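Local coordinates for protein transcriptional regulator, LuxR family (Burkholderia thailandensis, PDB 3MQQ) that probably regulates transcription by binding DNA as a LuxR-family protein, of which this chain is the PAS domain, a likely sensory module, at residues Ile64-Tyr74 with Ala101-Thr109; Phe9-Val17 with Glu25-Ala33. All coordinates share one frame; numbering follows the deposited sequence. Where two conformers were deposited one is given.

In the fold
Both contacts belong to one PAS domain and meet on its five-stranded antiparallel sheet, whose order is 23-27, 15-20, 106-112, 87-96, 74-81. Contact 2 closes before contact 1 opens along the chain, and their centres lie about 19 Å apart on opposite sides of the chain's centre. Contact 2 ties helix 5-11 and the hairpin 15-20/23-27 to helix 29-34; contact 1 sets helix 54-71 against the turn before strand 106-112 and the strand itself. Strands 15-20 and 106-112 are neighbours, with Trp108 O 2.9 Å from Val17 N, a probable hydrogen bond. The sheet thus connects the two packing sites, and both also touch the second subunit.

Contact 1: residues Ile64-Tyr74 with Ala101-Thr109; sequences ISPVMIAHGSY and APLAAGVWT. With NA (sodium ion), chain K.
The last turns of helix 54-71 approach the type I turn Ala101-Ala104 most closely at Ser65 and Pro102, whose CA atoms are 5.7 Å apart, whereas Tyr74, past the helix end, faces Trp108 of strand 106-112 across a wider gap. No hydrogen bond crosses between the segments; the contact is made by side chains. Pro102 is the wedge: its CB lies 3.5 Å from CG of selenomethionine Met68, and its CG meets both Ile69 CG1 and Ser65 OG. Met68 starts with CG anti to the backbone N (chi1 180°) and then bends at both following torsions, which curls the selenium-borne methyl back to Trp108, with Met68 CE 3.7 Å from Trp108 CZ2. Ile64 divides its branches differently. Its CG2 sits at the edge of the indole, in the ring plane and 3.9 Å from Trp108 CH2, and also meets Leu103 CD2 at 3.7 Å, while its CG1 lies over one face of the Tyr74 ring. That tyrosine adds CD2 against Trp108 CZ3, its hydroxyl being hydrogen-bonded to Asp76. Beyond the contact Phe47 meets the indole edge-to-face. Leu103 has its other methyl, CD1, 3.4 Å from Ser65 OG, which makes a weak hydrogen bond to Gly61 O of the same helix; the leucine side chain is also near a bound ethanol. The same turn presents backbone carbonyls to a sodium ion: Leu103 O at 2.9 Å and Ala104 O at 2.7 Å, joined by a water and by Ser19 OG of strand 15-20. The short turn therefore does two jobs: Pro102 and the Leu103 side chain pack on the helix, while the carbonyl oxygens share a cation with Ser19 OG, linking the turn to strand 15-20.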
loop_
_atom_site.group_PDB
_atom_site.type_symbol
_atom_site.label_atom_id
_atom_site.label_comp_id
_atom_site.label_asym_id
_atom_site.label_seq_id
_atom_site.Cartn_x
_atom_site.Cartn_y
_atom_site.Cartn_z
ATOM N N ILE B 64 11.268 0.594 15.301
ATOM C CA ILE B 64 10.136 1.355 14.762
ATOM C C ILE B 64 9.935 2.677 15.499
ATOM O O ILE B 64 9.822 3.762 14.832
ATOM C CB ILE B 64 8.813 0.539 14.791
ATOM C CG1 ILE B 64 8.828 -0.563 13.728
ATOM C CG2 ILE B 64 7.598 1.455 14.554
ATOM C CD1 ILE B 64 7.702 -1.590 13.875
ATOM N N SER B 65 9.907 2.588 16.864
ATOM C CA SER B 65 9.563 3.765 17.680
ATOM C C SER B 65 10.297 5.072 17.322
ATOM O O SER B 65 9.638 6.034 16.932
ATOM C CB SER B 65 9.625 3.458 19.181
ATOM O OG SER B 65 8.552 2.600 19.538
ATOM N N PRO B 66 11.643 5.099 17.401
ATOM C CA PRO B 66 12.315 6.381 17.162
ATOM C C PRO B 66 12.244 6.877 15.715
ATOM O O PRO B 66 12.192 8.082 15.491
ATOM C CB PRO B 66 13.768 6.113 17.594
ATOM C CG PRO B 66 13.936 4.651 17.470
ATOM C CD PRO B 66 12.602 4.055 17.823
ATOM N N VAL B 67 12.207 5.963 14.746
ATOM C CA VAL B 67 12.009 6.359 13.354
ATOM C C VAL B 67 10.629 6.975 13.203
ATOM O O VAL B 67 10.485 8.015 12.568
ATOM C CB VAL B 67 12.184 5.167 12.369
ATOM C CG1 VAL B 67 11.961 5.615 10.916
ATOM C CG2 VAL B 67 13.572 4.566 12.520
HETATM N N MSE B 68 9.618 6.323 13.785
HETATM C CA MSE B 68 8.245 6.811 13.652
HETATM C C MSE B 68 8.046 8.158 14.337
HETATM O O MSE B 68 7.351 9.040 13.812
HETATM C CB MSE B 68 7.242 5.776 14.179
HETATM C CG MSE B 68 5.791 6.238 14.075
HETATM SE SE MSE B 68 5.071 6.084 12.244
HETATM C CE MSE B 68 4.566 4.198 12.306
ATOM N N ILE B 69 8.643 8.311 15.518
ATOM C CA ILE B 69 8.542 9.568 16.256
ATOM C C ILE B 69 9.236 10.677 15.467
ATOM O O ILE B 69 8.657 11.736 15.249
ATOM C CB ILE B 69 9.135 9.458 17.662
ATOM C CG1 ILE B 69 8.404 8.382 18.461
ATOM C CG2 ILE B 69 9.059 10.823 18.387
ATOM C CD1 ILE B 69 9.222 7.770 19.590
ATOM N N ALA B 70 10.461 10.401 15.023
ATOM C CA ALA B 70 11.281 11.406 14.334
ATOM C C ALA B 70 10.724 11.833 12.979
ATOM O O ALA B 70 10.824 12.989 12.609
ATOM C CB ALA B 70 12.706 10.920 14.187
ATOM N N HIS B 71 10.134 10.892 12.243
ATOM C CA HIS B 71 9.700 11.163 10.872
ATOM C C HIS B 71 8.188 11.140 10.620
ATOM O O HIS B 71 7.729 11.651 9.593
ATOM C CB HIS B 71 10.409 10.229 9.898
ATOM C CG HIS B 71 11.897 10.254 10.029
ATOM N ND1 HIS B 71 12.668 11.291 9.547
ATOM C CD2 HIS B 71 12.759 9.378 10.598
ATOM C CE1 HIS B 71 13.940 11.050 9.809
ATOM N NE2 HIS B 71 14.023 9.897 10.448
ATOM N N GLY B 72 7.423 10.539 11.528
ATOM C CA GLY B 72 5.975 10.499 11.388
ATOM C C GLY B 72 5.472 9.379 10.494
ATOM O O GLY B 72 4.269 9.241 10.289
ATOM N N SER B 73 6.394 8.577 9.968
ATOM C CA SER B 73 6.044 7.376 9.186
ATOM C C SER B 73 7.212 6.410 9.234
ATOM O O SER B 73 8.309 6.767 9.667
ATOM C CB SER B 73 5.652 7.715 7.740
ATOM O OG SER B 73 6.781 7.989 6.922
ATOM N N TYR B 74 6.962 5.184 8.793
ATOM C CA TYR B 74 7.948 4.139 8.901
ATOM C C TYR B 74 7.818 3.198 7.717
ATOM O O TYR B 74 6.721 2.874 7.314
ATOM C CB TYR B 74 7.709 3.343 10.173
ATOM C CG TYR B 74 8.704 2.231 10.356
ATOM C CD1 TYR B 74 9.954 2.485 10.914
ATOM C CD2 TYR B 74 8.419 0.932 9.924
ATOM C CE1 TYR B 74 10.886 1.477 11.066
ATOM C CE2 TYR B 74 9.351 -0.091 10.077
ATOM C CZ TYR B 74 10.578 0.194 10.649
ATOM O OH TYR B 74 11.508 -0.789 10.807
ATOM N N ALA B 101 2.897 8.711 19.766
ATOM C CA ALA B 101 2.439 7.416 20.249
ATOM C C ALA B 101 2.575 6.421 19.095
ATOM O O ALA B 101 1.568 5.981 18.528
ATOM C CB ALA B 101 1.007 7.505 20.751
ATOM N N PRO B 102 3.835 6.084 18.733
ATOM C CA PRO B 102 4.148 5.433 17.454
ATOM C C PRO B 102 3.576 4.032 17.292
ATOM O O PRO B 102 3.280 3.614 16.164
ATOM C CB PRO B 102 5.682 5.367 17.466
ATOM C CG PRO B 102 6.062 5.435 18.928
ATOM C CD PRO B 102 5.068 6.407 19.475
ATOM N N LEU B 103 3.453 3.318 18.407
ATOM C CA LEU B 103 2.976 1.941 18.427
ATOM C C LEU B 103 1.539 1.820 18.927
ATOM O O LEU B 103 1.042 0.710 19.126
ATOM C CB LEU B 103 3.925 1.079 19.264
ATOM C CG LEU B 103 5.317 0.951 18.627
ATOM C CD1 LEU B 103 6.279 0.120 19.476
ATOM C CD2 LEU B 103 5.230 0.407 17.204
ATOM N N ALA B 104 0.857 2.957 19.078
ATOM C CA ALA B 104 -0.582 2.975 19.388
ATOM C C ALA B 104 -1.431 2.850 18.102
ATOM O O ALA B 104 -1.050 2.120 17.177
ATOM C CB ALA B 104 -0.945 4.252 20.208
ATOM N N ALA B 105 -2.584 3.515 18.018
ATOM C CA ALA B 105 -3.401 3.362 16.812
ATOM C C ALA B 105 -2.610 3.763 15.563
ATOM O O ALA B 105 -1.902 4.767 15.559
ATOM C CB ALA B 105 -4.695 4.170 16.908
ATOM N N GLY B 106 -2.708 2.958 14.511
ATOM C CA GLY B 106 -2.124 3.368 13.246
ATOM C C GLY B 106 -2.622 2.541 12.082
ATOM O O GLY B 106 -3.418 1.620 12.252
ATOM N N VAL B 107 -2.164 2.932 10.894
ATOM C CA VAL B 107 -2.446 2.187 9.656
ATOM C C VAL B 107 -1.131 1.565 9.188
ATOM O O VAL B 107 -0.126 2.243 9.061
ATOM C CB VAL B 107 -3.083 3.100 8.550
ATOM C CG1 VAL B 107 -3.624 2.275 7.351
ATOM C CG2 VAL B 107 -4.225 3.902 9.124
ATOM N N TRP B 108 -1.166 0.260 8.902
ATOM C CA TRP B 108 0.023 -0.506 8.505
ATOM C C TRP B 108 -0.240 -1.265 7.224
ATOM O O TRP B 108 -1.348 -1.732 7.019
ATOM C CB TRP B 108 0.398 -1.484 9.610
ATOM C CG TRP B 108 0.927 -0.750 10.813
ATOM C CD1 TRP B 108 0.206 -0.180 11.830
ATOM C CD2 TRP B 108 2.289 -0.481 11.080
ATOM N NE1 TRP B 108 1.052 0.442 12.721
ATOM C CE2 TRP B 108 2.343 0.254 12.293
ATOM C CE3 TRP B 108 3.477 -0.793 10.416
ATOM C CZ2 TRP B 108 3.547 0.685 12.853
ATOM C CZ3 TRP B 108 4.688 -0.362 10.981
ATOM C CH2 TRP B 108 4.703 0.371 12.183
ATOM N N THR B 109 0.794 -1.363 6.378
ATOM C CA THR B 109 0.679 -2.053 5.087
ATOM C C THR B 109 1.692 -3.164 5.040
ATOM O O THR B 109 2.759 -3.043 5.609
ATOM C CB THR B 109 0.890 -1.120 3.836
ATOM O OG1 THR B 109 2.280 -0.789 3.705
ATOM C CG2 THR B 109 0.072 0.167 3.895
HETATM NA NA NA K . -0.279 -0.401 16.771
HETATM O O HOH W 1 2.068 -1.184 15.692
#

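Contact 2: residues Phe9-Val17 with Glu25-Ala33; sequences FHLAPIGLV and EDCNDELAA
Asn28, the N-cap of helix 29-34, plugs into the corner between helix 5-11 and strand 15-20, just after edge strand 23-27 of the PAS sheet. Asn28 ND2 donates twice, to Ile14 O at 2.9 Å and to Phe9 O at 3.0 Å, and both acceptors lie close to the amide plane. Asn28 OD1 accepts from Leu16 N (2.9 Å) and, from the opposite face of that plane, from Leu31 N (3.1 Å) as the capping bond. Four bonds thus fix the amide's rotation, with CG held between the backbone N and the carbonyl carbon (chi1 64°). The Asn28 backbone N adds a longer bond to Leu16 O, next to the antiparallel non-hydrogen-bonded pair Val17-Cys27.

Around this grip, Gly15 brings its CA close to Leu31 N, and Glu30 lays CG against the peptide of Ile14 and Gly15. The Phe9 ring reaches the Cys27 backbone, Phe9 CE2 lying 3.4 Å from Cys27 C, and also meets the ring of Tyr5 of the second subunit, their planes at about 55°; the hydroxyl of that tyrosine is hydrogen-bonded to Asp26 OD2. Two waters bridge the end of helix 5-11 to the start of helix 29-34: one donates to His10 O and accepts from Asp29 N, the other joins His10 O and Ala12 O to Glu30 N. On the face of the hairpin that carries Val17 and Cys27, Val17 CG2 rests 3.5 Å from Leu31 CD2.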
loop_
_atom_site.group_PDB
_atom_site.type_symbol
_atom_site.label_atom_id
_atom_site.label_comp_id
_atom_site.label_asym_id
_atom_site.label_seq_id
_atom_site.Cartn_x
_atom_site.Cartn_y
_atom_site.Cartn_z
ATOM N N PHE B 9 -10.555 -0.486 1.206
ATOM C CA PHE B 9 -9.772 -1.204 2.224
ATOM C C PHE B 9 -9.796 -2.723 1.939
ATOM O O PHE B 9 -8.762 -3.382 1.920
ATOM C CB PHE B 9 -10.353 -0.914 3.608
ATOM C CG PHE B 9 -9.638 -1.614 4.737
ATOM C CD1 PHE B 9 -8.539 -1.015 5.348
ATOM C CD2 PHE B 9 -10.075 -2.852 5.197
ATOM C CE1 PHE B 9 -7.873 -1.652 6.427
ATOM C CE2 PHE B 9 -9.430 -3.490 6.289
ATOM C CZ PHE B 9 -8.320 -2.877 6.895
ATOM N N HIS B 10 -10.989 -3.260 1.732
ATOM C CA HIS B 10 -11.122 -4.699 1.483
ATOM C C HIS B 10 -10.661 -5.215 0.123
ATOM O O HIS B 10 -10.315 -6.404 0.006
ATOM C CB HIS B 10 -12.536 -5.151 1.842
ATOM C CG HIS B 10 -12.761 -5.201 3.321
ATOM N ND1 HIS B 10 -13.614 -4.344 3.981
ATOM C CD2 HIS B 10 -12.196 -5.977 4.277
ATOM C CE1 HIS B 10 -13.597 -4.617 5.275
ATOM N NE2 HIS B 10 -12.744 -5.603 5.479
ATOM N N LEU B 11 -10.646 -4.338 -0.878
ATOM C CA LEU B 11 -10.262 -4.678 -2.262
ATOM C C LEU B 11 -8.756 -4.537 -2.485
ATOM O O LEU B 11 -8.225 -5.083 -3.464
ATOM C CB LEU B 11 -10.977 -3.744 -3.257
ATOM C CG LEU B 11 -10.847 -3.950 -4.776
ATOM C CD1 LEU B 11 -11.505 -5.276 -5.178
ATOM C CD2 LEU B 11 -11.459 -2.783 -5.544
ATOM N N ALA B 12 -8.084 -3.777 -1.610
ATOM C CA ALA B 12 -6.687 -3.372 -1.845
ATOM C C ALA B 12 -5.779 -4.543 -2.128
ATOM O O ALA B 12 -5.868 -5.554 -1.477
ATOM C CB ALA B 12 -6.140 -2.563 -0.651
ATOM N N PRO B 13 -4.865 -4.393 -3.101
ATOM C CA PRO B 13 -3.994 -5.461 -3.563
ATOM C C PRO B 13 -2.811 -5.709 -2.641
ATOM O O PRO B 13 -1.917 -6.513 -2.976
ATOM C CB PRO B 13 -3.480 -4.928 -4.906
ATOM C CG PRO B 13 -3.576 -3.460 -4.797
ATOM C CD PRO B 13 -4.739 -3.164 -3.891
ATOM N N ILE B 14 -2.764 -4.955 -1.552
ATOM C CA ILE B 14 -1.753 -5.148 -0.510
ATOM C C ILE B 14 -2.456 -5.378 0.820
ATOM O O ILE B 14 -3.604 -4.967 1.029
ATOM C CB ILE B 14 -0.793 -3.943 -0.362
ATOM C CG1 ILE B 14 -1.568 -2.675 0.008
ATOM C CG2 ILE B 14 0.059 -3.763 -1.624
ATOM C CD1 ILE B 14 -0.696 -1.513 0.313
ATOM N N GLY B 15 -1.745 -6.020 1.728
ATOM C CA GLY B 15 -2.283 -6.263 3.054
ATOM C C GLY B 15 -2.404 -4.965 3.818
ATOM O O GLY B 15 -1.486 -4.143 3.816
ATOM N N LEU B 16 -3.569 -4.745 4.413
ATOM C CA LEU B 16 -3.763 -3.524 5.229
ATOM C C LEU B 16 -4.229 -3.900 6.618
ATOM O O LEU B 16 -4.993 -4.868 6.815
ATOM C CB LEU B 16 -4.825 -2.600 4.626
ATOM C CG LEU B 16 -4.534 -2.048 3.243
ATOM C CD1 LEU B 16 -5.751 -1.296 2.750
ATOM C CD2 LEU B 16 -3.308 -1.152 3.280
ATOM N N VAL B 17 -3.807 -3.111 7.606
ATOM C CA VAL B 17 -4.196 -3.340 9.015
ATOM C C VAL B 17 -4.520 -2.019 9.642
ATOM O O VAL B 17 -3.767 -1.065 9.481
ATOM C CB VAL B 17 -3.046 -3.996 9.873
ATOM C CG1 VAL B 17 -3.330 -3.907 11.403
ATOM C CG2 VAL B 17 -2.780 -5.436 9.451
ATOM N N GLU B 25 -6.668 -4.650 14.742
ATOM C CA GLU B 25 -8.087 -4.415 15.028
ATOM C C GLU B 25 -8.962 -4.693 13.805
ATOM O O GLU B 25 -10.128 -5.103 13.936
ATOM C CB GLU B 25 -8.316 -3.001 15.561
ATOM C CG GLU B 25 -7.431 -2.651 16.737
ATOM C CD GLU B 25 -7.930 -3.247 18.036
ATOM O OE1 GLU B 25 -8.558 -2.506 18.809
ATOM O OE2 GLU B 25 -7.705 -4.449 18.279
ATOM N N ASP B 26 -8.393 -4.484 12.614
ATOM C CA ASP B 26 -9.090 -4.819 11.381
ATOM C C ASP B 26 -8.040 -5.088 10.331
ATOM O O ASP B 26 -6.923 -4.590 10.436
ATOM C CB ASP B 26 -10.043 -3.694 10.956
ATOM C CG ASP B 26 -11.070 -4.135 9.927
ATOM O OD1 ASP B 26 -11.177 -5.341 9.594
ATOM O OD2 ASP B 26 -11.818 -3.254 9.449
ATOM N N CYS B 27 -8.392 -5.908 9.346
ATOM C CA CYS B 27 -7.466 -6.184 8.265
ATOM C C CYS B 27 -8.262 -6.622 7.048
ATOM O O CYS B 27 -9.475 -6.903 7.113
ATOM C CB CYS B 27 -6.402 -7.256 8.653
ATOM S SG CYS B 27 -7.035 -8.983 8.753
ATOM N N ASN B 28 -7.579 -6.665 5.923
ATOM C CA ASN B 28 -8.222 -7.106 4.703
ATOM C C ASN B 28 -7.865 -8.544 4.308
ATOM O O ASN B 28 -6.990 -9.197 4.944
ATOM C CB ASN B 28 -7.979 -6.102 3.539
ATOM C CG ASN B 28 -6.521 -5.968 3.139
ATOM O OD1 ASN B 28 -5.633 -6.678 3.628
ATOM N ND2 ASN B 28 -6.271 -5.043 2.215
ATOM N N ASP B 29 -8.531 -9.011 3.244
ATOM C CA ASP B 29 -8.332 -10.381 2.742
ATOM C C ASP B 29 -6.894 -10.578 2.244
ATOM O O ASP B 29 -6.347 -11.662 2.374
ATOM C CB ASP B 29 -9.366 -10.767 1.667
ATOM C CG ASP B 29 -10.672 -11.296 2.255
ATOM O OD1 ASP B 29 -10.755 -11.534 3.482
ATOM O OD2 ASP B 29 -11.625 -11.525 1.486
ATOM N N GLU B 30 -6.274 -9.534 1.667
ATOM C CA GLU B 30 -4.896 -9.681 1.204
ATOM C C GLU B 30 -3.939 -10.010 2.343
ATOM O O GLU B 30 -3.013 -10.837 2.153
ATOM C CB GLU B 30 -4.423 -8.450 0.412
ATOM C CG GLU B 30 -3.011 -8.571 -0.270
ATOM C CD GLU B 30 -2.867 -9.741 -1.225
ATOM O OE1 GLU B 30 -3.858 -10.113 -1.877
ATOM O OE2 GLU B 30 -1.730 -10.273 -1.349
ATOM N N LEU B 31 -4.118 -9.360 3.495
ATOM C CA LEU B 31 -3.270 -9.686 4.666
ATOM C C LEU B 31 -3.418 -11.160 5.045
ATOM O O LEU B 31 -2.409 -11.854 5.292
ATOM C CB LEU B 31 -3.586 -8.794 5.869
ATOM C CG LEU B 31 -2.553 -9.087 6.970
ATOM C CD1 LEU B 31 -1.204 -8.391 6.692
ATOM C CD2 LEU B 31 -3.094 -8.751 8.351
ATOM N N ALA B 32 -4.660 -11.640 5.084
ATOM C CA ALA B 32 -4.972 -13.052 5.339
ATOM C C ALA B 32 -4.254 -13.962 4.334
ATOM O O ALA B 32 -3.689 -14.993 4.715
ATOM C CB ALA B 32 -6.465 -13.290 5.295
ATOM N N ALA B 33 -4.280 -13.564 3.061
ATOM C CA ALA B 33 -3.651 -14.335 1.992
ATOM C C ALA B 33 -2.155 -14.439 2.239
ATOM O O ALA B 33 -1.596 -15.542 2.185
ATOM C CB ALA B 33 -3.958 -13.727 0.599
HETATM O O HOH W 2 -7.692 -7.267 -0.028
HETATM O O HOH W 3 -10.812 -7.905 2.337
#